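Local structure of mevalonate kinase, putative (2HFS) at residues V30-G40 with A161-R172. The protein probably phosphorylates (R)-mevalonate with ATP to give (R)-5-phosphomevalonate, an early step of isoprenoid and sterol biosynthesis, as a member of the GHMP kinase family. Sequence-based numbering, arbitrary orientation.
Sequences VVHGAEAIVAG and AATYGGLILYRR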
loop_
_atom_site.group_PDB
_atom_site.type_symbol
_atom_site.label_atom_id
_atom_site.label_comp_id
_atom_site.label_asym_id
_atom_site.label_seq_id
_atom_site.Cartn_x
_atom_site.Cartn_y
_atom_site.Cartn_z
ATOM N N VAL A 30 -4.155 -14.011 4.849
ATOM C CA VAL A 30 -5.272 -13.632 3.991
ATOM C C VAL A 30 -5.410 -14.534 2.745
ATOM O O VAL A 30 -6.527 -14.812 2.287
ATOM C CB VAL A 30 -5.151 -12.140 3.583
ATOM C CG1 VAL A 30 -3.896 -11.904 2.702
ATOM C CG2 VAL A 30 -6.409 -11.653 2.896
ATOM N N VAL A 31 -4.274 -14.971 2.205
ATOM C CA VAL A 31 -4.226 -15.914 1.090
ATOM C C VAL A 31 -5.004 -17.198 1.424
ATOM O O VAL A 31 -5.548 -17.848 0.531
ATOM C CB VAL A 31 -2.758 -16.216 0.702
ATOM C CG1 VAL A 31 -2.635 -17.348 -0.325
ATOM C CG2 VAL A 31 -2.093 -14.945 0.189
ATOM N N HIS A 32 -5.075 -17.521 2.718
ATOM C CA HIS A 32 -5.686 -18.763 3.187
ATOM C C HIS A 32 -7.039 -18.549 3.854
ATOM O O HIS A 32 -7.569 -19.450 4.527
ATOM C CB HIS A 32 -4.692 -19.513 4.082
ATOM C CG HIS A 32 -3.427 -19.858 3.367
ATOM N ND1 HIS A 32 -3.197 -21.102 2.825
ATOM C CD2 HIS A 32 -2.361 -19.093 3.028
ATOM C CE1 HIS A 32 -2.019 -21.106 2.223
ATOM N NE2 HIS A 32 -1.503 -19.894 2.312
ATOM N N GLY A 33 -7.587 -17.349 3.666
ATOM C CA GLY A 33 -8.975 -17.070 4.004
ATOM C C GLY A 33 -9.174 -16.216 5.231
ATOM O O GLY A 33 -10.306 -15.991 5.644
ATOM N N ALA A 34 -8.076 -15.742 5.815
ATOM C CA ALA A 34 -8.145 -14.940 7.037
ATOM C C ALA A 34 -8.499 -13.507 6.677
ATOM O O ALA A 34 -8.272 -13.074 5.555
ATOM C CB ALA A 34 -6.812 -15.004 7.787
ATOM N N GLU A 35 -9.076 -12.774 7.616
ATOM C CA GLU A 35 -9.366 -11.358 7.387
ATOM C C GLU A 35 -8.066 -10.563 7.534
ATOM O O GLU A 35 -7.209 -10.919 8.345
ATOM C CB GLU A 35 -10.400 -10.841 8.385
ATOM C CG GLU A 35 -11.710 -11.632 8.458
ATOM C CD GLU A 35 -12.756 -10.967 9.342
ATOM O OE1 GLU A 35 -12.441 -10.005 10.077
ATOM O OE2 GLU A 35 -13.917 -11.402 9.307
ATOM N N ALA A 36 -7.925 -9.501 6.742
ATOM C CA ALA A 36 -6.763 -8.612 6.810
ATOM C C ALA A 36 -7.202 -7.161 7.026
ATOM O O ALA A 36 -8.311 -6.776 6.664
ATOM C CB ALA A 36 -5.901 -8.743 5.542
ATOM N N ILE A 37 -6.350 -6.370 7.660
ATOM C CA ILE A 37 -6.621 -4.963 7.845
ATOM C C ILE A 37 -5.538 -4.213 7.085
ATOM O O ILE A 37 -4.340 -4.347 7.370
ATOM C CB ILE A 37 -6.690 -4.563 9.357
ATOM C CG1 ILE A 37 -7.760 -5.389 10.107
ATOM C CG2 ILE A 37 -6.952 -3.044 9.509
ATOM C CD1 ILE A 37 -7.814 -5.179 11.667
ATOM N N VAL A 38 -5.983 -3.453 6.093
ATOM C CA VAL A 38 -5.113 -2.632 5.272
ATOM C C VAL A 38 -5.424 -1.160 5.512
ATOM O O VAL A 38 -6.586 -0.764 5.719
ATOM C CB VAL A 38 -5.244 -2.972 3.773
ATOM C CG1 VAL A 38 -4.293 -2.124 2.949
ATOM C CG2 VAL A 38 -4.971 -4.453 3.529
ATOM N N ALA A 39 -4.374 -0.352 5.501
ATOM C CA ALA A 39 -4.518 1.042 5.822
ATOM C C ALA A 39 -4.109 1.867 4.622
ATOM O O ALA A 39 -2.957 1.783 4.166
ATOM C CB ALA A 39 -3.688 1.375 7.026
ATOM N N GLY A 40 -5.056 2.629 4.090
ATOM C CA GLY A 40 -4.758 3.622 3.061
ATOM C C GLY A 40 -4.349 4.909 3.746
ATOM O O GLY A 40 -5.168 5.554 4.418
ATOM N N ALA A 161 -7.137 0.422 -1.448
ATOM C CA ALA A 161 -6.630 1.386 -0.471
ATOM C C ALA A 161 -6.301 2.732 -1.134
ATOM O O ALA A 161 -6.619 3.801 -0.606
ATOM C CB ALA A 161 -5.361 0.829 0.213
ATOM N N ALA A 162 -5.642 2.672 -2.286
ATOM C CA ALA A 162 -5.285 3.885 -3.017
ATOM C C ALA A 162 -6.515 4.707 -3.466
ATOM O O ALA A 162 -6.487 5.944 -3.454
ATOM C CB ALA A 162 -4.383 3.532 -4.201
ATOM N N THR A 163 -7.593 4.028 -3.834
ATOM C CA THR A 163 -8.803 4.720 -4.287
ATOM C C THR A 163 -9.623 5.300 -3.137
ATOM O O THR A 163 -10.098 6.441 -3.222
ATOM C CB THR A 163 -9.704 3.789 -5.103
ATOM O OG1 THR A 163 -9.978 2.615 -4.336
ATOM C CG2 THR A 163 -8.985 3.267 -6.327
ATOM N N TYR A 164 -9.795 4.510 -2.077
ATOM C CA TYR A 164 -10.701 4.873 -0.978
ATOM C C TYR A 164 -10.021 5.471 0.249
ATOM O O TYR A 164 -10.658 6.201 0.978
ATOM C CB TYR A 164 -11.553 3.657 -0.520
ATOM C CG TYR A 164 -12.502 3.122 -1.572
ATOM C CD1 TYR A 164 -13.717 3.762 -1.837
ATOM C CD2 TYR A 164 -12.159 2.005 -2.342
ATOM C CE1 TYR A 164 -14.591 3.274 -2.822
ATOM C CE2 TYR A 164 -13.004 1.519 -3.328
ATOM C CZ TYR A 164 -14.220 2.159 -3.566
ATOM O OH TYR A 164 -15.046 1.668 -4.542
ATOM N N GLY A 165 -8.759 5.125 0.504
ATOM C CA GLY A 165 -8.078 5.505 1.754
ATOM C C GLY A 165 -8.697 4.882 3.007
ATOM O O GLY A 165 -9.629 4.074 2.915
ATOM N N GLY A 166 -8.167 5.251 4.172
ATOM C CA GLY A 166 -8.724 4.819 5.464
ATOM C C GLY A 166 -8.374 3.380 5.808
ATOM O O GLY A 166 -7.487 2.805 5.206
ATOM N N LEU A 167 -9.048 2.815 6.807
ATOM C CA LEU A 167 -8.861 1.415 7.149
ATOM C C LEU A 167 -9.852 0.580 6.374
ATOM O O LEU A 167 -10.990 1.009 6.134
ATOM C CB LEU A 167 -9.036 1.180 8.646
ATOM C CG LEU A 167 -8.055 1.852 9.596
ATOM C CD1 LEU A 167 -8.345 1.385 11.010
ATOM C CD2 LEU A 167 -6.582 1.593 9.240
ATOM N N ILE A 168 -9.406 -0.608 5.982
ATOM C CA ILE A 168 -10.139 -1.466 5.062
ATOM C C ILE A 168 -9.991 -2.917 5.478
ATOM O O ILE A 168 -8.875 -3.414 5.640
ATOM C CB ILE A 168 -9.637 -1.255 3.620
ATOM C CG1 ILE A 168 -9.953 0.180 3.173
ATOM C CG2 ILE A 168 -10.221 -2.315 2.643
ATOM C CD1 ILE A 168 -9.506 0.534 1.781
ATOM N N LEU A 169 -11.133 -3.583 5.633
ATOM C CA LEU A 169 -11.173 -5.013 5.893
ATOM C C LEU A 169 -11.102 -5.756 4.567
ATOM O O LEU A 169 -11.917 -5.526 3.664
ATOM C CB LEU A 169 -12.453 -5.378 6.657
ATOM C CG LEU A 169 -12.543 -6.737 7.362
ATOM C CD1 LEU A 169 -11.558 -6.816 8.544
ATOM C CD2 LEU A 169 -13.979 -6.959 7.836
ATOM N N TYR A 170 -10.119 -6.647 4.463
ATOM C CA TYR A 170 -9.767 -7.329 3.220
ATOM C C TYR A 170 -9.776 -8.829 3.444
ATOM O O TYR A 170 -9.077 -9.341 4.318
ATOM C CB TYR A 170 -8.393 -6.812 2.753
ATOM C CG TYR A 170 -7.490 -7.685 1.872
ATOM C CD1 TYR A 170 -6.110 -7.686 2.087
ATOM C CD2 TYR A 170 -7.983 -8.440 0.805
ATOM C CE1 TYR A 170 -5.249 -8.428 1.300
ATOM C CE2 TYR A 170 -7.122 -9.193 -0.003
ATOM C CZ TYR A 170 -5.755 -9.178 0.257
ATOM O OH TYR A 170 -4.865 -9.908 -0.508
ATOM N N ARG A 171 -10.614 -9.527 2.682
ATOM C CA ARG A 171 -10.671 -10.987 2.772
ATOM C C ARG A 171 -11.046 -11.645 1.451
ATOM O O ARG A 171 -11.772 -11.070 0.639
ATOM C CB ARG A 171 -11.612 -11.441 3.896
ATOM C CG ARG A 171 -13.066 -11.049 3.735
ATOM C CD ARG A 171 -13.971 -11.634 4.807
ATOM N NE ARG A 171 -14.150 -13.075 4.641
ATOM C CZ ARG A 171 -14.610 -13.898 5.580
ATOM N NH1 ARG A 171 -14.933 -13.438 6.783
ATOM N NH2 ARG A 171 -14.731 -15.192 5.318
ATOM N N ARG A 172 -10.531 -12.851 1.243
ATOM C CA ARG A 172 -10.958 -13.693 0.133
ATOM C C ARG A 172 -12.291 -14.385 0.455
ATOM O O ARG A 172 -12.322 -15.435 1.108
ATOM C CB ARG A 172 -9.867 -14.704 -0.223
ATOM C CG ARG A 172 -8.990 -14.274 -1.385
ATOM C CD ARG A 172 -7.698 -13.593 -1.008
ATOM N NE ARG A 172 -6.676 -13.815 -2.033
ATOM C CZ ARG A 172 -5.455 -13.292 -2.006
ATOM N NH1 ARG A 172 -5.084 -12.498 -1.008
ATOM N NH2 ARG A 172 -4.600 -13.560 -2.984
HETATM O O HOH W 1 -8.880 -13.927 3.004
HETATM O O HOH W 2 -15.558 -10.561 7.600
#
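V30 CG2 sits over the centre of one face of the Y170 ring, a CH-pi contact 3.7 Å from the centroid and 12° off the ring normal. The branch of V30 that lies anti to the backbone N, CG2, is the one that reaches the ring. A36 CB and V38 CG2 approach the same ring obliquely, both meeting CD1, with V38 CG2 at 3.7 Å. The backbones of strands 36-40 and 166-172 run antiparallel, joined by paired bonds at A36/Y170, V38/I168 and G40/G166; V38 N to I168 O is the straightest, at 177°. G40 lies close against the end of helix 157-164, its CA 4.0 Å from A161 CB. Past Y170, toward the partly exposed E35, R171 and R172, the pairing gives way to water. One water donates to V30 O and A34 O and accepts from R172 N, joining the segments where no strand pairing is found. E35 OE2 and R171 NH1 form a long salt bridge of 3.4 Å, the carboxylate and guanidinium planes 58° apart, with a second water linking the two. E35 OE1 turns to R234 of helix 216-239. The strand pair of this GHMP kinase sheet thus rests on backbone bonds and apolar packing around Y170, whereas E35, shared between two arginines, probably stays ionised.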